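Local coordinates for protein ribose-phosphate pyrophosphokinase (Mycobacterium smegmatis, PDB 5MP7) that probably makes phosphoribosyl pyrophosphate by transferring the pyrophosphoryl group of ATP to the 1-hydroxyl of ribose 5-phosphate, using magnesium, at residues T160-E165 with Q295-S300. Numbering follows the deposited sequence.
Sequences TGYIGE and QLTVLS
Y162 reaches from helix 156-167 to T297 and L299 on strand 296-299, an outermost strand of the mixed sheet in the C-terminal phosphoribosyltransferase-like domain. This is helix-on-sheet packing at the sheet margin. Between the two segments one side chain bridges the gap: the closest CA pair, Y162 and L299, is 9.0 Å apart, and no hydrogen bond crosses. A chi1 of 172° sets CG trans to the backbone N and carries the tyrosine away from the helix toward strand 296-299. L299 meets the helix-side half of this side chain through both methyls: CD2 lies 4.0 Å from Y162 CD2, a ring carbon, and CD1 lies 4.1 Å from Y162 CB. T297, approaching from the opposite direction, touches the phenol end, its CG2 being 4.0 Å from Y162 CZ. Both methyl groups that reach the ring, L299 CD2 and T297 CG2, approach it obliquely. The polar ends are tied through the adjacent strand 278-282, where I280 also touches Y162: E278 OE2 hydrogen-bonds to both Y162 OH and T297 OG1, a shared partner that would hold the phenol end beside the threonine. Those two hydroxyls do not bond each other, and Y162 OH has T297 CG2 as a neighbour at 3.8 Å.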
loop_
_atom_site.group_PDB
_atom_site.type_symbol
_atom_site.label_atom_id
_atom_site.label_comp_id
_atom_site.label_asym_id
_atom_site.label_seq_id
_atom_site.Cartn_x
_atom_site.Cartn_y
_atom_site.Cartn_z
ATOM N N THR A 160 -74.872 1.042 -16.983
ATOM C CA THR A 160 -76.264 1.318 -16.610
ATOM C C THR A 160 -77.105 0.089 -16.749
ATOM O O THR A 160 -78.041 -0.071 -16.013
ATOM C CB THR A 160 -76.919 2.494 -17.412
ATOM O OG1 THR A 160 -76.861 2.255 -18.816
ATOM C CG2 THR A 160 -76.189 3.805 -17.113
ATOM N N GLY A 161 -76.786 -0.773 -17.702
ATOM C CA GLY A 161 -77.431 -2.075 -17.819
ATOM C C GLY A 161 -77.266 -2.897 -16.547
ATOM O O GLY A 161 -78.206 -3.507 -16.070
ATOM N N TYR A 162 -76.074 -2.890 -15.975
ATOM C CA TYR A 162 -75.816 -3.626 -14.733
ATOM C C TYR A 162 -76.572 -2.982 -13.564
ATOM O O TYR A 162 -77.190 -3.674 -12.763
ATOM C CB TYR A 162 -74.331 -3.690 -14.455
ATOM C CG TYR A 162 -73.975 -4.262 -13.118
ATOM C CD1 TYR A 162 -73.864 -3.440 -12.011
ATOM C CD2 TYR A 162 -73.699 -5.617 -12.963
ATOM C CE1 TYR A 162 -73.526 -3.949 -10.770
ATOM C CE2 TYR A 162 -73.345 -6.137 -11.730
ATOM C CZ TYR A 162 -73.261 -5.284 -10.649
ATOM O OH TYR A 162 -72.926 -5.760 -9.421
ATOM N N ILE A 163 -76.508 -1.667 -13.461
ATOM C CA ILE A 163 -77.220 -0.944 -12.407
ATOM C C ILE A 163 -78.732 -1.102 -12.528
ATOM O O ILE A 163 -79.408 -1.265 -11.521
ATOM C CB ILE A 163 -76.839 0.548 -12.396
ATOM C CG1 ILE A 163 -75.400 0.690 -11.891
ATOM C CG2 ILE A 163 -77.756 1.361 -11.502
ATOM C CD1 ILE A 163 -74.798 2.048 -12.118
ATOM N N GLY A 164 -79.257 -1.087 -13.747
ATOM C CA GLY A 164 -80.664 -1.415 -14.001
ATOM C C GLY A 164 -81.084 -2.809 -13.569
ATOM O O GLY A 164 -82.129 -2.940 -12.984
ATOM N N GLU A 165 -80.261 -3.845 -13.813
ATOM C CA GLU A 165 -80.527 -5.239 -13.348
ATOM C C GLU A 165 -80.593 -5.356 -11.795
ATOM O O GLU A 165 -81.396 -6.124 -11.280
ATOM C CB GLU A 165 -79.464 -6.277 -13.819
ATOM C CG GLU A 165 -79.230 -6.549 -15.314
ATOM C CD GLU A 165 -78.029 -7.525 -15.626
ATOM O OE1 GLU A 165 -77.602 -8.346 -14.753
ATOM O OE2 GLU A 165 -77.507 -7.506 -16.784
ATOM N N GLN A 295 -66.628 -4.456 -1.903
ATOM C CA GLN A 295 -67.655 -3.709 -2.627
ATOM C C GLN A 295 -67.363 -3.551 -4.123
ATOM O O GLN A 295 -68.253 -3.166 -4.866
ATOM C CB GLN A 295 -67.809 -2.316 -2.046
ATOM C CG GLN A 295 -68.307 -2.291 -0.612
ATOM C CD GLN A 295 -67.172 -2.451 0.402
ATOM O OE1 GLN A 295 -66.193 -3.148 0.158
ATOM N NE2 GLN A 295 -67.288 -1.790 1.543
ATOM N N LEU A 296 -66.138 -3.853 -4.549
ATOM C CA LEU A 296 -65.709 -3.720 -5.922
ATOM C C LEU A 296 -66.231 -4.783 -6.876
ATOM O O LEU A 296 -66.081 -5.953 -6.655
ATOM C CB LEU A 296 -64.178 -3.718 -5.989
ATOM C CG LEU A 296 -63.655 -3.295 -7.351
ATOM C CD1 LEU A 296 -63.996 -1.849 -7.678
ATOM C CD2 LEU A 296 -62.147 -3.486 -7.375
ATOM N N THR A 297 -66.814 -4.338 -7.961
ATOM C CA THR A 297 -67.284 -5.194 -9.041
ATOM C C THR A 297 -66.619 -4.762 -10.327
ATOM O O THR A 297 -66.552 -3.581 -10.607
ATOM C CB THR A 297 -68.779 -5.023 -9.219
ATOM O OG1 THR A 297 -69.417 -5.401 -7.985
ATOM C CG2 THR A 297 -69.298 -5.860 -10.379
ATOM N N VAL A 298 -66.077 -5.714 -11.078
ATOM C CA VAL A 298 -65.368 -5.419 -12.317
ATOM C C VAL A 298 -66.087 -6.039 -13.464
ATOM O O VAL A 298 -66.311 -7.244 -13.466
ATOM C CB VAL A 298 -63.917 -5.927 -12.284
ATOM C CG1 VAL A 298 -63.192 -5.562 -13.554
ATOM C CG2 VAL A 298 -63.191 -5.288 -11.102
ATOM N N LEU A 299 -66.461 -5.221 -14.437
ATOM C CA LEU A 299 -67.129 -5.746 -15.640
ATOM C C LEU A 299 -66.136 -5.741 -16.762
ATOM O O LEU A 299 -65.245 -4.895 -16.784
ATOM C CB LEU A 299 -68.328 -4.911 -16.007
ATOM C CG LEU A 299 -69.335 -4.689 -14.875
ATOM C CD1 LEU A 299 -70.355 -3.659 -15.335
ATOM C CD2 LEU A 299 -70.046 -5.984 -14.441
ATOM N N SER A 300 -66.244 -6.694 -17.675
ATOM C CA SER A 300 -65.285 -6.795 -18.739
ATOM C C SER A 300 -65.611 -5.836 -19.879
ATOM O O SER A 300 -66.735 -5.797 -20.321
ATOM C CB SER A 300 -65.235 -8.213 -19.311
ATOM O OG SER A 300 -64.100 -8.324 -20.187
#